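Local coordinates for protein Serpin48 (Tenebrio molitor, PDB 3OZQ) that inhibits the serine protease SPE of insect innate immunity with high specificity, as a member of the serpin family, at residues F182-S187 with D200-D205; L263-L268 with P347-V352. All coordinates share one frame; numbering follows the deposited sequence.

In the fold
Both contacts belong to sheet C of the serpin fold, near one end of the molecule. Their centres lie about 12 Å apart and each is about 26 to 27 Å from the centre of the chain. Contact 1 pairs the hairpin strands 185-190 and 196-205. Contact 2 pairs strands 260-278 and 348-351. The inner strands 196-205 and 260-278 are neighbours, so the four run in series across the sheet. Probable hydrogen bonds join the contacts, with Leu204 O 2.8 Å from Val266 N. Tyr203 CE1 packs 3.6 Å from Ala267 CB. The reactive-centre loop of serpins leads into the outer strand of contact 2; a stretch shortly before Pro347 is not modelled.

Contact 1. Residues F182-S187 with D200-D205; sequences FHTRKS and DTMYLD
Arg185 lays its guanidinium flat over one face of the Tyr203 ring, and Ser187 OG meets the ring at its edge, near the ring plane. The planes are 11° apart and the centres 4.2 Å. Arg185 NH1 is the atom over the ring, offset toward the rim and 3.5 Å from Tyr203 CZ. On the guanidinium, Tyr203 OH covers one face near NH2, at too poor an angle for a hydrogen bond. The stack is consistent with a cation-pi contribution.

The motif is a beta hairpin in sheet C of the serpin fold, at the outer edge formed by strand 185-190. Arg185 CG sits between the backbone N and the carbonyl carbon (chi1 52°), the crowded position, where it touches Tyr203 CE2. Ser187 OG and Tyr203 OH share a hydrogen bond of 2.8 Å whose direction is open. The ring is therefore held both on a face and through its hydroxyl.

The backbone ladder continues to Ser187 and Val199. Arg185 N binds Thr201 O at 3.0 Å, and Thr201 N binds Arg185 O at 2.7 Å. Ahead of this pair, Thr184 CA makes a CA-H...O contact with Thr201 O. Thr184 OG1 is hydrogen-bonded to Glu323, beyond the hairpin. At the other end, Lys186 and Asp200 lie side by side and point the same way. They form a salt bridge whose hydrogen bond, Lys186 NZ to Asp200 OD1 at 3.4 Å, is weak. A water bridges the pair: it accepts from Lys186 NZ and Asp200 N, each at 3.0 Å, and donates weakly to Asp200 OD2.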
loop_
_atom_site.group_PDB
_atom_site.type_symbol
_atom_site.label_atom_id
_atom_site.label_comp_id
_atom_site.label_asym_id
_atom_site.label_seq_id
_atom_site.Cartn_x
_atom_site.Cartn_y
_atom_site.Cartn_z
ATOM N N PHE A 182 0.243 -29.998 0.336
ATOM C CA PHE A 182 0.519 -31.245 1.040
ATOM C C PHE A 182 1.743 -31.054 1.925
ATOM O O PHE A 182 1.821 -31.597 3.031
ATOM C CB PHE A 182 0.741 -32.397 0.055
ATOM C CG PHE A 182 0.780 -31.971 -1.393
ATOM C CD1 PHE A 182 -0.133 -31.044 -1.897
ATOM C CD2 PHE A 182 1.729 -32.502 -2.252
ATOM C CE1 PHE A 182 -0.092 -30.656 -3.223
ATOM C CE2 PHE A 182 1.773 -32.121 -3.580
ATOM C CZ PHE A 182 0.861 -31.194 -4.066
ATOM N N HIS A 183 2.689 -30.258 1.439
ATOM C CA HIS A 183 3.954 -30.063 2.135
ATOM C C HIS A 183 3.915 -28.918 3.148
ATOM O O HIS A 183 4.910 -28.608 3.799
ATOM C CB HIS A 183 5.085 -29.887 1.124
ATOM C CG HIS A 183 5.302 -31.094 0.266
ATOM N ND1 HIS A 183 5.800 -31.020 -1.016
ATOM C CD2 HIS A 183 5.082 -32.409 0.509
ATOM C CE1 HIS A 183 5.880 -32.236 -1.526
ATOM N NE2 HIS A 183 5.448 -33.096 -0.621
ATOM N N THR A 184 2.752 -28.308 3.294
ATOM C CA THR A 184 2.576 -27.272 4.292
ATOM C C THR A 184 2.467 -27.856 5.703
ATOM O O THR A 184 1.650 -28.747 5.960
ATOM C CB THR A 184 1.338 -26.420 3.974
ATOM O OG1 THR A 184 1.574 -25.702 2.754
ATOM C CG2 THR A 184 1.057 -25.471 5.097
ATOM N N ARG A 185 3.290 -27.345 6.614
ATOM C CA ARG A 185 3.342 -27.871 7.971
ATOM C C ARG A 185 3.712 -26.798 8.984
ATOM O O ARG A 185 4.219 -25.733 8.618
ATOM C CB ARG A 185 4.349 -29.022 8.050
ATOM C CG ARG A 185 5.714 -28.671 7.497
ATOM C CD ARG A 185 6.734 -29.797 7.705
ATOM N NE ARG A 185 7.967 -29.255 8.270
ATOM C CZ ARG A 185 9.068 -28.993 7.572
ATOM N NH1 ARG A 185 9.119 -29.261 6.273
ATOM N NH2 ARG A 185 10.131 -28.484 8.181
ATOM N N LYS A 186 3.440 -27.085 10.254
ATOM C CA LYS A 186 3.830 -26.227 11.368
ATOM C C LYS A 186 5.343 -26.265 11.517
ATOM O O LYS A 186 5.917 -27.343 11.598
ATOM C CB LYS A 186 3.208 -26.752 12.668
ATOM C CG LYS A 186 1.710 -26.689 12.734
ATOM C CD LYS A 186 1.247 -25.243 12.831
ATOM C CE LYS A 186 -0.188 -25.130 13.307
ATOM N NZ LYS A 186 -0.616 -23.695 13.295
ATOM N N SER A 187 5.991 -25.104 11.574
ATOM C CA SER A 187 7.448 -25.059 11.755
ATOM C C SER A 187 7.889 -23.859 12.590
ATOM O O SER A 187 7.137 -22.894 12.752
ATOM C CB SER A 187 8.167 -25.022 10.405
ATOM O OG SER A 187 7.731 -26.060 9.548
ATOM N N ASP A 200 2.085 -22.325 10.471
ATOM C CA ASP A 200 1.938 -22.962 9.173
ATOM C C ASP A 200 2.956 -22.394 8.192
ATOM O O ASP A 200 3.040 -21.177 8.004
ATOM C CB ASP A 200 0.516 -22.735 8.669
ATOM C CG ASP A 200 -0.528 -23.299 9.621
ATOM O OD1 ASP A 200 -0.371 -24.471 10.025
ATOM O OD2 ASP A 200 -1.482 -22.571 9.987
ATOM N N THR A 201 3.731 -23.282 7.577
ATOM C CA THR A 201 4.798 -22.881 6.685
ATOM C C THR A 201 4.713 -23.685 5.388
ATOM O O THR A 201 4.460 -24.889 5.408
ATOM C CB THR A 201 6.169 -23.053 7.378
ATOM O OG1 THR A 201 6.226 -22.194 8.527
ATOM C CG2 THR A 201 7.310 -22.711 6.434
ATOM N N MET A 202 4.902 -23.000 4.264
ATOM C CA MET A 202 4.786 -23.594 2.939
ATOM C C MET A 202 6.172 -23.820 2.353
ATOM O O MET A 202 7.095 -23.067 2.648
ATOM C CB MET A 202 3.997 -22.668 2.003
ATOM C CG MET A 202 2.770 -22.018 2.610
ATOM S SD MET A 202 1.920 -20.965 1.397
ATOM C CE MET A 202 3.170 -19.711 1.134
ATOM N N TYR A 203 6.309 -24.832 1.501
ATOM C CA TYR A 203 7.619 -25.227 0.998
ATOM C C TYR A 203 7.654 -25.410 -0.515
ATOM O O TYR A 203 6.814 -26.096 -1.088
ATOM C CB TYR A 203 8.111 -26.507 1.716
ATOM C CG TYR A 203 8.389 -26.287 3.183
ATOM C CD1 TYR A 203 9.675 -25.995 3.628
ATOM C CD2 TYR A 203 7.364 -26.345 4.121
ATOM C CE1 TYR A 203 9.935 -25.778 4.962
ATOM C CE2 TYR A 203 7.614 -26.124 5.457
ATOM C CZ TYR A 203 8.902 -25.838 5.870
ATOM O OH TYR A 203 9.146 -25.596 7.197
ATOM N N LEU A 204 8.643 -24.794 -1.153
ATOM C CA LEU A 204 8.855 -24.949 -2.588
ATOM C C LEU A 204 10.334 -25.155 -2.864
ATOM O O LEU A 204 11.154 -24.303 -2.526
ATOM C CB LEU A 204 8.366 -23.711 -3.342
ATOM C CG LEU A 204 7.408 -23.882 -4.519
ATOM C CD1 LEU A 204 7.160 -22.525 -5.212
ATOM C CD2 LEU A 204 7.931 -24.905 -5.501
ATOM N N ASP A 205 10.670 -26.280 -3.494
ATOM C CA ASP A 205 12.065 -26.660 -3.709
ATOM C C ASP A 205 12.541 -26.577 -5.155
ATOM O O ASP A 205 11.750 -26.641 -6.097
ATOM C CB ASP A 205 12.313 -28.088 -3.213
ATOM C CG ASP A 205 11.994 -28.262 -1.748
ATOM O OD1 ASP A 205 12.202 -27.302 -0.973
ATOM O OD2 ASP A 205 11.536 -29.366 -1.379
HETATM O O HOH W 1 7.476 -29.079 -1.000
HETATM O O HOH W 2 -0.209 -21.037 11.981
#

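Contact 2. Residues L263-L268 with P347-V352; sequences LVNVAL and PKQFIV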
loop_
_atom_site.group_PDB
_atom_site.type_symbol
_atom_site.label_atom_id
_atom_site.label_comp_id
_atom_site.label_asym_id
_atom_site.label_seq_id
_atom_site.Cartn_x
_atom_site.Cartn_y
_atom_site.Cartn_z
ATOM N N LEU A 263 19.027 -21.156 -8.323
ATOM C CA LEU A 263 18.300 -22.317 -7.847
ATOM C C LEU A 263 18.159 -22.225 -6.335
ATOM O O LEU A 263 19.143 -22.057 -5.620
ATOM C CB LEU A 263 19.060 -23.587 -8.213
ATOM C CG LEU A 263 18.324 -24.863 -7.849
ATOM C CD1 LEU A 263 17.018 -24.939 -8.627
ATOM C CD2 LEU A 263 19.214 -26.072 -8.138
ATOM N N VAL A 264 16.940 -22.340 -5.840
ATOM C CA VAL A 264 16.702 -22.021 -4.445
ATOM C C VAL A 264 15.580 -22.860 -3.886
ATOM O O VAL A 264 14.693 -23.288 -4.621
ATOM C CB VAL A 264 16.366 -20.494 -4.286
ATOM C CG1 VAL A 264 15.181 -20.113 -5.150
ATOM C CG2 VAL A 264 16.124 -20.131 -2.832
ATOM N N ASN A 265 15.636 -23.115 -2.584
ATOM C CA ASN A 265 14.514 -23.691 -1.865
ATOM C C ASN A 265 13.912 -22.599 -0.998
ATOM O O ASN A 265 14.636 -21.800 -0.414
ATOM C CB ASN A 265 14.955 -24.857 -0.978
ATOM C CG ASN A 265 15.320 -26.102 -1.773
ATOM O OD1 ASN A 265 14.903 -26.276 -2.918
ATOM N ND2 ASN A 265 16.100 -26.976 -1.160
ATOM N N VAL A 266 12.591 -22.566 -0.902
ATOM C CA VAL A 266 11.943 -21.512 -0.143
ATOM C C VAL A 266 11.022 -22.050 0.935
ATOM O O VAL A 266 10.209 -22.940 0.692
ATOM C CB VAL A 266 11.130 -20.570 -1.055
ATOM C CG1 VAL A 266 11.960 -20.156 -2.270
ATOM C CG2 VAL A 266 9.858 -21.254 -1.489
ATOM N N ALA A 267 11.151 -21.491 2.129
ATOM C CA ALA A 267 10.230 -21.795 3.216
ATOM C C ALA A 267 9.557 -20.502 3.631
ATOM O O ALA A 267 10.189 -19.644 4.250
ATOM C CB ALA A 267 10.967 -22.400 4.401
ATOM N N LEU A 268 8.279 -20.376 3.291
ATOM C CA LEU A 268 7.539 -19.143 3.537
ATOM C C LEU A 268 6.311 -19.456 4.342
ATOM O O LEU A 268 5.462 -20.210 3.891
ATOM C CB LEU A 268 7.106 -18.515 2.211
ATOM C CG LEU A 268 6.365 -17.177 2.322
ATOM C CD1 LEU A 268 7.359 -16.094 2.689
ATOM C CD2 LEU A 268 5.667 -16.864 1.011
ATOM N N PRO A 347 20.736 -26.435 -3.655
ATOM C CA PRO A 347 20.097 -25.116 -3.834
ATOM C C PRO A 347 20.436 -24.071 -2.768
ATOM O O PRO A 347 20.668 -24.420 -1.610
ATOM C CB PRO A 347 18.601 -25.439 -3.741
ATOM C CG PRO A 347 18.497 -26.875 -4.095
ATOM C CD PRO A 347 19.738 -27.509 -3.534
ATOM N N LYS A 348 20.455 -22.800 -3.167
ATOM C CA LYS A 348 20.439 -21.705 -2.207
ATOM C C LYS A 348 19.259 -21.915 -1.253
ATOM O O LYS A 348 18.209 -22.429 -1.652
ATOM C CB LYS A 348 20.286 -20.359 -2.920
ATOM C CG LYS A 348 21.514 -19.877 -3.685
ATOM C CD LYS A 348 22.683 -19.612 -2.750
ATOM C CE LYS A 348 23.691 -18.650 -3.376
ATOM N NZ LYS A 348 24.120 -19.082 -4.734
ATOM N N GLN A 349 19.440 -21.522 0.003
ATOM C CA GLN A 349 18.382 -21.621 1.003
ATOM C C GLN A 349 17.735 -20.257 1.304
ATOM O O GLN A 349 18.419 -19.283 1.635
ATOM C CB GLN A 349 18.936 -22.211 2.299
ATOM C CG GLN A 349 19.623 -23.573 2.128
ATOM C CD GLN A 349 18.835 -24.682 2.780
ATOM O OE1 GLN A 349 18.891 -24.864 4.001
ATOM N NE2 GLN A 349 18.074 -25.422 1.977
ATOM N N PHE A 350 16.417 -20.191 1.189
ATOM C CA PHE A 350 15.694 -18.984 1.590
ATOM C C PHE A 350 14.591 -19.386 2.555
ATOM O O PHE A 350 13.445 -19.611 2.165
ATOM C CB PHE A 350 15.132 -18.242 0.384
ATOM C CG PHE A 350 14.714 -16.817 0.683
ATOM C CD1 PHE A 350 15.642 -15.777 0.656
ATOM C CD2 PHE A 350 13.402 -16.520 0.982
ATOM C CE1 PHE A 350 15.252 -14.450 0.936
ATOM C CE2 PHE A 350 12.995 -15.189 1.255
ATOM C CZ PHE A 350 13.927 -14.164 1.236
ATOM N N ILE A 351 14.971 -19.498 3.821
ATOM C CA ILE A 351 14.072 -19.956 4.867
ATOM C C ILE A 351 13.618 -18.762 5.677
ATOM O O ILE A 351 14.389 -18.173 6.442
ATOM C CB ILE A 351 14.758 -21.030 5.768
ATOM C CG1 ILE A 351 15.202 -22.215 4.905
ATOM C CG2 ILE A 351 13.836 -21.479 6.917
ATOM C CD1 ILE A 351 16.308 -23.057 5.534
ATOM N N VAL A 352 12.357 -18.389 5.473
ATOM C CA VAL A 352 11.791 -17.215 6.112
ATOM C C VAL A 352 11.211 -17.609 7.467
ATOM O O VAL A 352 10.033 -17.942 7.581
ATOM C CB VAL A 352 10.717 -16.562 5.215
ATOM C CG1 VAL A 352 10.284 -15.223 5.796
ATOM C CG2 VAL A 352 11.240 -16.393 3.775
#
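Asn265 crosses Pro347 obliquely on the face of the sheet that also carries Gln349, Ala267 and Ile351. Asn265 CB lies 4.1 Å from Lys348 O. Asn265 CG comes next, held anti to the carbonyl carbon (chi1 -72°), and meets Pro347 CB at 3.9 Å. At the tip, Asn265 OD1 and Asn265 ND2 are each 3.8 Å from Pro347 CG. ND2 also nears Gln349 NE2, while OD1 accepts a hydrogen bond from Glu206 N.

The strands are parallel, as the first two strands of sheet C are in serpins. Five backbone hydrogen bonds join them, from Lys348 N to Leu263 O through to Val352 N to Ala267 O. The bond from Asn265 N to Lys348 O measures 2.8 Å.

On the other face Val264 CG2 packs 3.9 Å from Phe350 CB, with the two side chains pointing the same way. Phe350 then leads away to Leu222 of strand 219-225. Beyond it, Leu268 CD1 touches Val352 CG2 at 4.0 Å. The chemistry implies a pairing joined by five backbone bonds and a set of apolar side-chain contacts. No side-chain hydrogen bond crosses between the two segments, and Asn265 OD1 takes its bond from the backbone of Glu206.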